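Local structure of iron-sulfur cluster co-chaperone protein HscB (Homo sapiens, 3BVO) at residues R12-G17 with A35-D40; R43-L48 with V96-K101; L72-F77 with K91-V96. The protein acts as a J-type co-chaperone in mitochondrial iron-sulfur cluster assembly, working with ISCU and the Hsp70 chaperone HSPA9. All blocks are in the same frame, centred on the assembly; numbering follows the deposited sequence.

From the N terminus, contact 1 closes first: 12-17 meets 35-40 after a loop without helix or strand, and the zinc site lies within this irregular unit. Contact 2 opens almost at once, at 43-48, and closes only when helix 83-104 brings 96-101 back to helix 45-48. Contact 3 is nested inside that larger loop, where the end of helix 59-73 and the residues after it meet 91-96. Contacts 2 and 3 share Val96, and both use helix 83-104. That helix also reaches contact 1, since His92 NE2 lies 2.7 Å from Gln37 O, a probable hydrogen bond joining the metal-binding unit to the J domain.

Contact 1 of 3, residues R12-G17 with A35-D40; sequences RCWNCG and ALQAPD. With ZN (zinc ion), chain C.
The indole of Trp14 meets the backbone of Leu36 at its edge, with Leu36 O only 8° out of the ring plane, while Asn15 CB sits 4.3 Å above the plane over one face, displaced toward the rim. Beyond the two segments, Phe88 of helix 83-104 meets this indole edge-to-face. The edge contact is a nearly straight hydrogen bond, Trp14 NE1 to Leu36 O at 3.0 Å with an N-H...O angle of 164°; the N-H comes from above the carbonyl plane. Ala35 CB approaches CZ2 of Trp14 obliquely at 4.1 Å.

The second flat group is the carboxamide of Gln37. Its CG lies anti to the carbonyl carbon (chi1 -53°), and a further bend at chi2 turns CD back along its own segment. There NE2 donates to Ala35 O at 2.8 Å, with the acceptor close to the amide plane, while OE1 rests beside CA and CB of Cys13 and takes a weak hydrogen bond from Trp20 NE1. An alanine in place of Gln37 would probably deprive Ala35 O and Trp20 NE1 of these partners and open a gap beside Cys13.

Cys13 SG and Cys16 SG each bind the zinc ion at 2.3 Å, and Cys30 and Cys33 complete the four-cysteine site. Cys13 SG, anti to its backbone N, also accepts two backbone N-H bonds, Asn15 N to Cys13 SG at 3.1 Å and Cys16 N to Cys13 SG at 3.2 Å. Three groups therefore converge on one sulfur. Such N-H...S bonds, characteristic of CxxC zinc turns, would be expected to spread the negative charge of a thiolate, and with the indole-to-backbone bond they are consistent with segments held by metal and hydrogen bonds, neither having a regular helix or strand.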
ATOM      1  N   ARG A  12     -10.703   9.488  25.573  1.00 76.50           N
ATOM      2  CA  ARG A  12     -11.271   8.804  26.740  1.00 75.70           C
ATOM      3  C   ARG A  12     -12.071   7.594  26.292  1.00 75.02           C
ATOM      4  O   ARG A  12     -12.465   7.508  25.133  1.00 75.16           O
ATOM      5  CB  ARG A  12     -12.177   9.752  27.529  1.00 75.77           C
ATOM      6  CG  ARG A  12     -13.409  10.219  26.757  1.00 78.48           C
ATOM      7  CD  ARG A  12     -13.931  11.535  27.278  1.00 81.38           C
ATOM      8  NE  ARG A  12     -12.988  12.616  27.018  1.00 85.17           N
ATOM      9  CZ  ARG A  12     -12.220  13.202  27.935  1.00 87.22           C
ATOM     10  NH1 ARG A  12     -11.396  14.178  27.573  1.00 88.42           N
ATOM     11  NH2 ARG A  12     -12.271  12.826  29.207  1.00 84.81           N
ATOM     12  N   CYS A  13     -12.328   6.669  27.211  1.00 74.20           N
ATOM     13  CA  CYS A  13     -12.990   5.417  26.860  1.00 72.96           C
ATOM     14  C   CYS A  13     -14.497   5.571  26.779  1.00 72.04           C
ATOM     15  O   CYS A  13     -15.097   6.223  27.624  1.00 72.11           O
ATOM     16  CB  CYS A  13     -12.639   4.335  27.865  1.00 72.78           C
ATOM     17  SG  CYS A  13     -13.736   2.942  27.774  1.00 74.34           S
ATOM     18  N   TRP A  14     -15.104   4.945  25.772  1.00 71.50           N
ATOM     19  CA  TRP A  14     -16.545   5.072  25.531  1.00 70.88           C
ATOM     20  C   TRP A  14     -17.384   4.347  26.578  1.00 71.62           C
ATOM     21  O   TRP A  14     -18.581   4.620  26.705  1.00 72.12           O
ATOM     22  CB  TRP A  14     -16.919   4.605  24.123  1.00 70.14           C
ATOM     23  CG  TRP A  14     -16.768   3.131  23.888  1.00 71.45           C
ATOM     24  CD1 TRP A  14     -15.666   2.483  23.370  1.00 72.18           C
ATOM     25  CD2 TRP A  14     -17.746   2.109  24.148  1.00 71.23           C
ATOM     26  NE1 TRP A  14     -15.903   1.125  23.298  1.00 70.93           N
ATOM     27  CE2 TRP A  14     -17.165   0.866  23.769  1.00 74.35           C
ATOM     28  CE3 TRP A  14     -19.050   2.120  24.668  1.00 65.30           C
ATOM     29  CZ2 TRP A  14     -17.854  -0.351  23.889  1.00 73.47           C
ATOM     30  CZ3 TRP A  14     -19.737   0.918  24.788  1.00 68.47           C
ATOM     31  CH2 TRP A  14     -19.138  -0.306  24.398  1.00 74.09           C
ATOM     32  N   ASN A  15     -16.752   3.442  27.328  1.00 71.81           N
ATOM     33  CA  ASN A  15     -17.421   2.717  28.402  1.00 72.12           C
ATOM     34  C   ASN A  15     -17.162   3.297  29.791  1.00 73.07           C
ATOM     35  O   ASN A  15     -18.113   3.551  30.524  1.00 73.50           O
ATOM     36  CB  ASN A  15     -17.051   1.235  28.371  1.00 72.33           C
ATOM     37  CG  ASN A  15     -18.215   0.332  28.760  1.00 71.78           C
ATOM     38  OD1 ASN A  15     -19.363   0.775  28.838  1.00 69.18           O
ATOM     39  ND2 ASN A  15     -17.923  -0.946  28.993  1.00 65.29           N
ATOM     40  N   CYS A  16     -15.886   3.497  30.146  1.00 73.98           N
ATOM     41  CA  CYS A  16     -15.497   4.026  31.462  1.00 74.46           C
ATOM     42  C   CYS A  16     -15.493   5.534  31.487  1.00 75.28           C
ATOM     43  O   CYS A  16     -16.026   6.156  32.404  1.00 76.80           O
ATOM     44  CB  CYS A  16     -14.067   3.638  31.837  1.00 74.59           C
ATOM     45  SG  CYS A  16     -13.580   1.952  31.705  1.00 81.73           S
ATOM     46  N   GLY A  17     -14.846   6.118  30.489  1.00 74.80           N
ATOM     47  CA  GLY A  17     -14.376   7.485  30.597  1.00 74.97           C
ATOM     48  C   GLY A  17     -12.921   7.450  31.027  1.00 75.36           C
ATOM     49  O   GLY A  17     -12.329   8.493  31.323  1.00 76.16           O
ATOM     50  N   ALA A  35     -12.983  -3.182  27.065  1.00 72.02           N
ATOM     51  CA  ALA A  35     -13.765  -2.826  25.875  1.00 71.71           C
ATOM     52  C   ALA A  35     -12.887  -2.445  24.676  1.00 73.19           C
ATOM     53  O   ALA A  35     -11.817  -1.845  24.838  1.00 73.89           O
ATOM     54  CB  ALA A  35     -14.712  -1.697  26.204  1.00 71.04           C
ATOM     55  N   LEU A  36     -13.337  -2.798  23.470  1.00 73.37           N
ATOM     56  CA  LEU A  36     -12.585  -2.493  22.259  1.00 72.45           C
ATOM     57  C   LEU A  36     -12.790  -1.035  21.932  1.00 71.57           C
ATOM     58  O   LEU A  36     -13.923  -0.574  21.844  1.00 72.52           O
ATOM     59  CB  LEU A  36     -13.036  -3.367  21.088  1.00 72.66           C
ATOM     60  CG  LEU A  36     -12.263  -3.175  19.769  1.00 74.53           C
ATOM     61  CD1 LEU A  36     -11.142  -4.176  19.626  1.00 69.87           C
ATOM     62  CD2 LEU A  36     -13.173  -3.292  18.570  1.00 70.83           C
ATOM     63  N   GLN A  37     -11.695  -0.313  21.744  1.00 70.66           N
ATOM     64  CA  GLN A  37     -11.752   1.139  21.590  1.00 70.10           C
ATOM     65  C   GLN A  37     -11.941   1.557  20.143  1.00 69.62           C
ATOM     66  O   GLN A  37     -11.695   0.774  19.222  1.00 68.34           O
ATOM     67  CB  GLN A  37     -10.492   1.785  22.163  1.00 70.25           C
ATOM     68  CG  GLN A  37     -10.183   1.377  23.580  1.00 69.95           C
ATOM     69  CD  GLN A  37     -11.240   1.858  24.539  1.00 72.80           C
ATOM     70  OE1 GLN A  37     -11.305   3.041  24.850  1.00 80.75           O
ATOM     71  NE2 GLN A  37     -12.078   0.944  25.015  1.00 70.16           N
ATOM     72  N   ALA A  38     -12.406   2.794  19.958  1.00 69.69           N
ATOM     73  CA  ALA A  38     -12.479   3.397  18.633  1.00 68.68           C
ATOM     74  C   ALA A  38     -11.066   3.504  18.041  1.00 67.67           C
ATOM     75  O   ALA A  38     -10.117   3.835  18.743  1.00 67.28           O
ATOM     76  CB  ALA A  38     -13.147   4.748  18.709  1.00 68.33           C
ATOM     77  N   PRO A  39     -10.913   3.184  16.750  1.00 67.34           N
ATOM     78  CA  PRO A  39      -9.565   3.233  16.196  1.00 66.77           C
ATOM     79  C   PRO A  39      -9.059   4.668  16.069  1.00 66.51           C
ATOM     80  O   PRO A  39      -9.847   5.582  15.838  1.00 66.34           O
ATOM     81  CB  PRO A  39      -9.727   2.595  14.816  1.00 66.60           C
ATOM     82  CG  PRO A  39     -11.098   1.970  14.805  1.00 64.71           C
ATOM     83  CD  PRO A  39     -11.910   2.773  15.746  1.00 67.17           C
ATOM     84  N   ASP A  40      -7.757   4.857  16.247  1.00 66.68           N
ATOM     85  CA  ASP A  40      -7.158   6.178  16.127  1.00 67.30           C
ATOM     86  C   ASP A  40      -7.056   6.582  14.651  1.00 68.50           C
ATOM     87  O   ASP A  40      -6.335   5.955  13.872  1.00 69.00           O
ATOM     88  CB  ASP A  40      -5.787   6.217  16.820  1.00 66.81           C
ATOM     89  CG  ASP A  40      -5.053   7.537  16.613  1.00 66.68           C
ATOM     90  OD1 ASP A  40      -5.641   8.508  16.093  1.00 62.64           O
ATOM     91  OD2 ASP A  40      -3.864   7.606  16.972  1.00 70.41           O
TER
HETATM   92 ZN    ZN C 301     -13.031   1.556  29.487  1.00 63.88          ZN

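Contact 2 of 3, residues R43-L48 with V96-K101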
ATOM      1  N   ARG A  43      -3.387   7.453  13.383  1.00 68.98           N
ATOM      2  CA  ARG A  43      -2.386   6.399  13.297  1.00 69.08           C
ATOM      3  C   ARG A  43      -2.141   5.998  11.853  1.00 70.60           C
ATOM      4  O   ARG A  43      -3.067   5.547  11.166  1.00 70.79           O
ATOM      5  CB  ARG A  43      -2.834   5.182  14.094  1.00 68.70           C
ATOM      6  CG  ARG A  43      -1.770   4.119  14.191  1.00 74.19           C
ATOM      7  CD  ARG A  43      -2.081   3.087  15.254  1.00 78.86           C
ATOM      8  NE  ARG A  43      -0.960   2.163  15.427  1.00 83.75           N
ATOM      9  CZ  ARG A  43      -0.963   1.104  16.235  1.00 87.56           C
ATOM     10  NH1 ARG A  43       0.116   0.325  16.310  1.00 85.39           N
ATOM     11  NH2 ARG A  43      -2.041   0.820  16.964  1.00 87.39           N
ATOM     12  N   ASP A  44      -0.898   6.159  11.389  1.00 70.96           N
ATOM     13  CA  ASP A  44      -0.563   5.811  10.015  1.00 70.64           C
ATOM     14  C   ASP A  44      -0.464   4.289   9.858  1.00 72.38           C
ATOM     15  O   ASP A  44      -0.459   3.544  10.851  1.00 73.40           O
ATOM     16  CB  ASP A  44       0.713   6.533   9.552  1.00 69.99           C
ATOM     17  CG  ASP A  44       2.004   5.854  10.030  1.00 74.92           C
ATOM     18  OD1 ASP A  44       2.140   4.615   9.875  1.00 74.34           O
ATOM     19  OD2 ASP A  44       2.913   6.572  10.525  1.00 77.57           O
ATOM     20  N   TYR A  45      -0.375   3.828   8.614  1.00 72.43           N
ATOM     21  CA  TYR A  45      -0.315   2.404   8.326  1.00 71.48           C
ATOM     22  C   TYR A  45       0.971   1.710   8.806  1.00 70.58           C
ATOM     23  O   TYR A  45       0.927   0.566   9.252  1.00 70.99           O
ATOM     24  CB  TYR A  45      -0.520   2.165   6.832  1.00 72.05           C
ATOM     25  CG  TYR A  45      -1.933   2.398   6.310  1.00 74.36           C
ATOM     26  CD1 TYR A  45      -3.049   2.301   7.147  1.00 73.33           C
ATOM     27  CD2 TYR A  45      -2.150   2.662   4.963  1.00 73.67           C
ATOM     28  CE1 TYR A  45      -4.319   2.479   6.654  1.00 68.07           C
ATOM     29  CE2 TYR A  45      -3.405   2.847   4.468  1.00 74.12           C
ATOM     30  CZ  TYR A  45      -4.492   2.756   5.308  1.00 73.96           C
ATOM     31  OH  TYR A  45      -5.755   2.949   4.786  1.00 73.93           O
ATOM     32  N   PHE A  46       2.109   2.387   8.723  1.00 69.35           N
ATOM     33  CA  PHE A  46       3.356   1.778   9.162  1.00 69.28           C
ATOM     34  C   PHE A  46       3.319   1.479  10.654  1.00 68.43           C
ATOM     35  O   PHE A  46       3.838   0.456  11.116  1.00 67.79           O
ATOM     36  CB  PHE A  46       4.540   2.674   8.812  1.00 70.25           C
ATOM     37  CG  PHE A  46       4.805   2.761   7.337  1.00 74.11           C
ATOM     38  CD1 PHE A  46       5.498   1.740   6.681  1.00 71.31           C
ATOM     39  CD2 PHE A  46       4.350   3.852   6.600  1.00 67.82           C
ATOM     40  CE1 PHE A  46       5.729   1.804   5.319  1.00 70.17           C
ATOM     41  CE2 PHE A  46       4.579   3.921   5.237  1.00 69.92           C
ATOM     42  CZ  PHE A  46       5.264   2.895   4.590  1.00 71.25           C
ATOM     43  N   SER A  47       2.695   2.384  11.399  1.00 67.88           N
ATOM     44  CA  SER A  47       2.540   2.228  12.832  1.00 67.21           C
ATOM     45  C   SER A  47       1.602   1.068  13.119  1.00 66.74           C
ATOM     46  O   SER A  47       1.913   0.190  13.935  1.00 66.13           O
ATOM     47  CB  SER A  47       2.003   3.517  13.455  1.00 67.06           C
ATOM     48  OG  SER A  47       1.511   3.276  14.762  1.00 64.93           O
ATOM     49  N   LEU A  48       0.461   1.069  12.434  1.00 66.60           N
ATOM     50  CA  LEU A  48      -0.551   0.038  12.635  1.00 67.59           C
ATOM     51  C   LEU A  48       0.003  -1.320  12.276  1.00 68.68           C
ATOM     52  O   LEU A  48      -0.381  -2.308  12.857  1.00 69.32           O
ATOM     53  CB  LEU A  48      -1.824   0.328  11.824  1.00 67.93           C
ATOM     54  CG  LEU A  48      -2.986  -0.675  11.890  1.00 65.24           C
ATOM     55  CD1 LEU A  48      -3.573  -0.752  13.265  1.00 65.23           C
ATOM     56  CD2 LEU A  48      -4.066  -0.332  10.903  1.00 66.63           C
ATOM     57  N   VAL A  96      -7.245  -2.444   9.176  1.00 71.36           N
ATOM     58  CA  VAL A  96      -6.190  -3.450   9.150  1.00 71.44           C
ATOM     59  C   VAL A  96      -5.990  -3.964   7.728  1.00 71.63           C
ATOM     60  O   VAL A  96      -4.859  -4.044   7.241  1.00 71.41           O
ATOM     61  CB  VAL A  96      -6.487  -4.601  10.121  1.00 71.59           C
ATOM     62  CG1 VAL A  96      -5.458  -5.710   9.972  1.00 70.86           C
ATOM     63  CG2 VAL A  96      -6.501  -4.084  11.555  1.00 70.18           C
ATOM     64  N   ASN A  97      -7.092  -4.276   7.056  1.00 72.20           N
ATOM     65  CA  ASN A  97      -7.029  -4.682   5.657  1.00 73.28           C
ATOM     66  C   ASN A  97      -6.375  -3.636   4.775  1.00 73.53           C
ATOM     67  O   ASN A  97      -5.504  -3.972   3.977  1.00 73.87           O
ATOM     68  CB  ASN A  97      -8.417  -5.014   5.112  1.00 73.77           C
ATOM     69  CG  ASN A  97      -8.970  -6.294   5.680  1.00 74.13           C
ATOM     70  OD1 ASN A  97      -8.224  -7.180   6.113  1.00 69.52           O
ATOM     71  ND2 ASN A  97     -10.292  -6.405   5.680  1.00 75.16           N
ATOM     72  N   ASP A  98      -6.790  -2.377   4.919  1.00 73.28           N
ATOM     73  CA  ASP A  98      -6.258  -1.304   4.087  1.00 74.01           C
ATOM     74  C   ASP A  98      -4.754  -1.251   4.221  1.00 73.70           C
ATOM     75  O   ASP A  98      -4.035  -1.530   3.264  1.00 74.21           O
ATOM     76  CB  ASP A  98      -6.858   0.046   4.463  1.00 75.01           C
ATOM     77  CG  ASP A  98      -8.301   0.180   4.052  1.00 84.90           C
ATOM     78  OD1 ASP A  98      -8.754  -0.567   3.149  1.00 91.42           O
ATOM     79  OD2 ASP A  98      -8.985   1.050   4.637  1.00 94.17           O
ATOM     80  N   ALA A  99      -4.287  -0.911   5.419  1.00 72.97           N
ATOM     81  CA  ALA A  99      -2.874  -0.928   5.737  1.00 72.28           C
ATOM     82  C   ALA A  99      -2.169  -2.136   5.084  1.00 71.14           C
ATOM     83  O   ALA A  99      -1.250  -1.984   4.271  1.00 70.71           O
ATOM     84  CB  ALA A  99      -2.689  -0.931   7.242  1.00 71.80           C
ATOM     85  N   TYR A 100      -2.619  -3.335   5.405  1.00 70.02           N
ATOM     86  CA  TYR A 100      -1.933  -4.487   4.886  1.00 71.49           C
ATOM     87  C   TYR A 100      -1.763  -4.437   3.354  1.00 74.53           C
ATOM     88  O   TYR A 100      -0.627  -4.455   2.858  1.00 75.79           O
ATOM     89  CB  TYR A 100      -2.622  -5.773   5.306  1.00 70.05           C
ATOM     90  CG  TYR A 100      -1.957  -6.976   4.714  1.00 66.64           C
ATOM     91  CD1 TYR A 100      -0.623  -7.279   5.029  1.00 68.30           C
ATOM     92  CD2 TYR A 100      -2.638  -7.806   3.825  1.00 64.24           C
ATOM     93  CE1 TYR A 100       0.017  -8.394   4.488  1.00 65.79           C
ATOM     94  CE2 TYR A 100      -2.005  -8.937   3.271  1.00 64.63           C
ATOM     95  CZ  TYR A 100      -0.679  -9.219   3.614  1.00 64.55           C
ATOM     96  OH  TYR A 100      -0.045 -10.316   3.092  1.00 63.81           O
ATOM     97  N   LYS A 101      -2.881  -4.373   2.620  1.00 74.97           N
ATOM     98  CA  LYS A 101      -2.853  -4.271   1.154  1.00 75.37           C
ATOM     99  C   LYS A 101      -1.930  -3.135   0.685  1.00 74.33           C
ATOM    100  O   LYS A 101      -1.080  -3.347  -0.178  1.00 75.06           O
ATOM    101  CB  LYS A 101      -4.269  -4.098   0.571  1.00 75.05           C
ATOM    102  CG  LYS A 101      -5.284  -5.149   1.049  1.00 80.91           C
ATOM    103  CD  LYS A 101      -6.477  -5.333   0.102  1.00 77.56           C
ATOM    104  CE  LYS A 101      -6.116  -6.232  -1.106  1.00 88.26           C
ATOM    105  NZ  LYS A 101      -7.314  -6.744  -1.865  1.00 85.75           N
TER
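Asp44, just before the Tyr45 that lies against Ala99, is the N-cap of helix 45-48, its OD1 accepting from Ser47 N at 2.8 Å, on the syn side and 34° out of the carboxylate plane. Arg43 grips the same serine side-on with two nitrogens, NE to Ser47 OG and NH1 to Ser47 O. Both charges have a further partner: Asp44 OD2 forms a salt bridge with Arg53 NE and Arg43 NH1 one with Asp26 OD1.

The two segments meet mainly through carbon atoms. The Tyr45 ring presents a face to helix 83-104: Ala99 CA lies 3.5 Å from the ring centroid and 14° off the normal, a CH-pi contact over the centre, while Asp98 C sits above the same plane toward the rim. Tyr112 of helix 106-116 also stacks with Tyr45. Leu48 brings CD2 to 4.0 Å from Ala99 CB and 4.2 Å from Val96 CA. At the far end of the ring, Tyr45 OH meets Asp98 CB, and the ring and carboxylate planes stand 57° apart.

A short first helix packed on the long third helix in this way is characteristic of the J-domain fold.

Contact 3 of 3, residues L72-F77 with K91-V96; sequences LVHPDF and KHSTLV
Val73 and His92 meet where the two long antiparallel helices of the J domain, 59-73 and 83-104, lie side by side at the end of the hairpin that carries the His-Pro-Asp motif, here His74, Pro75 and Asp76. This motif is the hallmark of J proteins and is needed to stimulate the ATPase of their Hsp70 partners.

Apolar contacts carry most of the joint. The Val73 and His92 side chains cross at about a right angle, with Val73 CB 3.7 Å from His92 CB, and Val73 CG1 approaches the imidazole obliquely at CG. The other branch, CG2, sits between the backbone N and the carbonyl carbon, and it faces Ser93 N at 3.9 Å and Val96 CG2 at 4.2 Å.

Ser93 meets the motif itself by van der Waals contact of its oxygen with ring carbons: OG lies 3.7 Å from His74 CD2 and 3.8 Å from Pro75 CD.

The polar atoms of these residues find partners outside the two segments. Ser93 OG is hydrogen-bonded to Gln70 OE1, the backbone Val73 O to Ser89 OG, and His92 NE2 to Gln37 O, so helix 59-73, helix 83-104 and the zinc-binding unit are tied together here.

Within the motif, the backbone makes a 3-10 turn, in which Phe77 N bonds to His74 O at 3.1 Å. The His74 ring has Pro75 CD over one face, offset toward the rim, and Asp76 CB in plane at its edge; a weak hydrogen bond runs from Asp76 N to His74 ND1, 3.4 Å long with an N-H...N angle of 164°.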
ATOM      1  N   LEU A  72      -7.504 -10.189  16.853  1.00 77.11           N
ATOM      2  CA  LEU A  72      -8.010  -9.319  17.913  1.00 75.14           C
ATOM      3  C   LEU A  72      -9.277  -8.592  17.536  1.00 74.59           C
ATOM      4  O   LEU A  72     -10.150  -8.412  18.376  1.00 74.94           O
ATOM      5  CB  LEU A  72      -6.954  -8.288  18.316  1.00 74.41           C
ATOM      6  CG  LEU A  72      -5.684  -8.798  18.996  1.00 70.35           C
ATOM      7  CD1 LEU A  72      -4.619  -7.717  18.998  1.00 64.90           C
ATOM      8  CD2 LEU A  72      -5.977  -9.289  20.410  1.00 66.18           C
ATOM      9  N   VAL A  73      -9.382  -8.161  16.284  1.00 74.04           N
ATOM     10  CA  VAL A  73     -10.466  -7.253  15.891  1.00 73.92           C
ATOM     11  C   VAL A  73     -11.503  -7.778  14.885  1.00 74.62           C
ATOM     12  O   VAL A  73     -12.518  -7.119  14.648  1.00 74.49           O
ATOM     13  CB  VAL A  73      -9.923  -5.903  15.371  1.00 73.08           C
ATOM     14  CG1 VAL A  73      -9.101  -5.216  16.441  1.00 72.99           C
ATOM     15  CG2 VAL A  73      -9.125  -6.094  14.090  1.00 70.75           C
ATOM     16  N   HIS A  74     -11.258  -8.948  14.301  1.00 75.22           N
ATOM     17  CA  HIS A  74     -12.158  -9.492  13.283  1.00 75.89           C
ATOM     18  C   HIS A  74     -13.591  -9.725  13.785  1.00 75.61           C
ATOM     19  O   HIS A  74     -13.784 -10.318  14.847  1.00 75.67           O
ATOM     20  CB  HIS A  74     -11.599 -10.779  12.672  1.00 76.05           C
ATOM     21  CG  HIS A  74     -12.277 -11.171  11.396  1.00 79.16           C
ATOM     22  ND1 HIS A  74     -13.370 -12.011  11.360  1.00 79.22           N
ATOM     23  CD2 HIS A  74     -12.040 -10.807  10.112  1.00 78.50           C
ATOM     24  CE1 HIS A  74     -13.763 -12.163  10.108  1.00 79.37           C
ATOM     25  NE2 HIS A  74     -12.972 -11.444   9.331  1.00 77.68           N
ATOM     26  N   PRO A  75     -14.598  -9.277  13.005  1.00 75.45           N
ATOM     27  CA  PRO A  75     -15.994  -9.258  13.458  1.00 76.14           C
ATOM     28  C   PRO A  75     -16.551 -10.595  13.956  1.00 76.32           C
ATOM     29  O   PRO A  75     -17.519 -10.596  14.727  1.00 76.10           O
ATOM     30  CB  PRO A  75     -16.753  -8.776  12.219  1.00 76.09           C
ATOM     31  CG  PRO A  75     -15.755  -7.988  11.472  1.00 76.72           C
ATOM     32  CD  PRO A  75     -14.481  -8.742  11.638  1.00 75.09           C
ATOM     33  N   ASP A  76     -15.934 -11.700  13.527  1.00 76.51           N
ATOM     34  CA  ASP A  76     -16.292 -13.049  13.963  1.00 77.25           C
ATOM     35  C   ASP A  76     -16.312 -13.212  15.488  1.00 77.87           C
ATOM     36  O   ASP A  76     -17.217 -13.856  16.043  1.00 77.81           O
ATOM     37  CB  ASP A  76     -15.331 -14.069  13.348  1.00 77.50           C
ATOM     38  CG  ASP A  76     -15.653 -14.375  11.894  1.00 81.24           C
ATOM     39  OD1 ASP A  76     -16.183 -13.475  11.206  1.00 82.75           O
ATOM     40  OD2 ASP A  76     -15.377 -15.513  11.435  1.00 80.72           O
ATOM     41  N   PHE A  77     -15.320 -12.619  16.152  1.00 77.82           N
ATOM     42  CA  PHE A  77     -15.204 -12.683  17.607  1.00 77.54           C
ATOM     43  C   PHE A  77     -16.167 -11.733  18.318  1.00 77.63           C
ATOM     44  O   PHE A  77     -16.314 -11.800  19.540  1.00 78.13           O
ATOM     45  CB  PHE A  77     -13.767 -12.389  18.039  1.00 77.31           C
ATOM     46  CG  PHE A  77     -12.735 -13.096  17.211  1.00 77.51           C
ATOM     47  CD1 PHE A  77     -12.509 -14.465  17.369  1.00 78.26           C
ATOM     48  CD2 PHE A  77     -11.990 -12.394  16.272  1.00 76.96           C
ATOM     49  CE1 PHE A  77     -11.555 -15.123  16.603  1.00 77.38           C
ATOM     50  CE2 PHE A  77     -11.034 -13.039  15.499  1.00 79.23           C
ATOM     51  CZ  PHE A  77     -10.811 -14.408  15.668  1.00 78.38           C
ATOM     52  N   LYS A  91     -14.851  -1.476  12.000  1.00 69.58           N
ATOM     53  CA  LYS A  91     -14.001  -0.354  11.606  1.00 69.54           C
ATOM     54  C   LYS A  91     -12.520  -0.745  11.596  1.00 69.92           C
ATOM     55  O   LYS A  91     -11.897  -0.705  10.536  1.00 70.31           O
ATOM     56  CB  LYS A  91     -14.287   0.899  12.438  1.00 69.05           C
ATOM     57  CG  LYS A  91     -15.642   1.510  12.102  1.00 70.16           C
ATOM     58  CD  LYS A  91     -15.903   2.872  12.734  1.00 70.42           C
ATOM     59  CE  LYS A  91     -17.249   3.429  12.238  1.00 76.61           C
ATOM     60  NZ  LYS A  91     -17.460   4.860  12.604  1.00 80.85           N
ATOM     61  N   HIS A  92     -11.987  -1.154  12.755  1.00 69.96           N
ATOM     62  CA  HIS A  92     -10.622  -1.679  12.901  1.00 69.10           C
ATOM     63  C   HIS A  92     -10.240  -2.659  11.782  1.00 69.61           C
ATOM     64  O   HIS A  92      -9.247  -2.439  11.075  1.00 69.94           O
ATOM     65  CB  HIS A  92     -10.468  -2.417  14.233  1.00 68.98           C
ATOM     66  CG  HIS A  92     -10.166  -1.535  15.402  1.00 70.17           C
ATOM     67  ND1 HIS A  92      -8.936  -0.944  15.592  1.00 76.14           N
ATOM     68  CD2 HIS A  92     -10.921  -1.177  16.465  1.00 72.36           C
ATOM     69  CE1 HIS A  92      -8.953  -0.240  16.709  1.00 70.73           C
ATOM     70  NE2 HIS A  92     -10.147  -0.360  17.255  1.00 75.31           N
ATOM     71  N   SER A  93     -11.029  -3.729  11.630  1.00 68.95           N
ATOM     72  CA  SER A  93     -10.739  -4.815  10.672  1.00 68.68           C
ATOM     73  C   SER A  93     -10.597  -4.332   9.220  1.00 69.22           C
ATOM     74  O   SER A  93      -9.718  -4.805   8.479  1.00 69.51           O
ATOM     75  CB  SER A  93     -11.805  -5.904  10.761  1.00 68.37           C
ATOM     76  OG  SER A  93     -11.293  -7.147  10.323  1.00 67.78           O
ATOM     77  N   THR A  94     -11.461  -3.391   8.835  1.00 68.75           N
ATOM     78  CA  THR A  94     -11.322  -2.660   7.582  1.00 68.98           C
ATOM     79  C   THR A  94      -9.989  -1.933   7.504  1.00 69.55           C
ATOM     80  O   THR A  94      -9.286  -2.072   6.502  1.00 70.55           O
ATOM     81  CB  THR A  94     -12.465  -1.633   7.363  1.00 69.56           C
ATOM     82  OG1 THR A  94     -13.738  -2.257   7.592  1.00 74.21           O
ATOM     83  CG2 THR A  94     -12.423  -1.062   5.943  1.00 65.49           C
ATOM     84  N   LEU A  95      -9.632  -1.167   8.540  1.00 69.53           N
ATOM     85  CA  LEU A  95      -8.372  -0.410   8.505  1.00 70.39           C
ATOM     86  C   LEU A  95      -7.219  -1.387   8.370  1.00 71.28           C
ATOM     87  O   LEU A  95      -6.336  -1.204   7.537  1.00 72.31           O
ATOM     88  CB  LEU A  95      -8.164   0.461   9.749  1.00 70.70           C
ATOM     89  CG  LEU A  95      -9.119   1.606  10.111  1.00 73.72           C
ATOM     90  CD1 LEU A  95      -8.919   1.982  11.564  1.00 72.10           C
ATOM     91  CD2 LEU A  95      -8.933   2.828   9.218  1.00 72.59           C
ATOM     92  N   VAL A  96      -7.245  -2.444   9.176  1.00 71.36           N
ATOM     93  CA  VAL A  96      -6.190  -3.450   9.150  1.00 71.44           C
ATOM     94  C   VAL A  96      -5.990  -3.964   7.728  1.00 71.63           C
ATOM     95  O   VAL A  96      -4.859  -4.044   7.241  1.00 71.41           O
ATOM     96  CB  VAL A  96      -6.487  -4.601  10.121  1.00 71.59           C
ATOM     97  CG1 VAL A  96      -5.458  -5.710   9.972  1.00 70.86           C
ATOM     98  CG2 VAL A  96      -6.501  -4.084  11.555  1.00 70.18           C
TER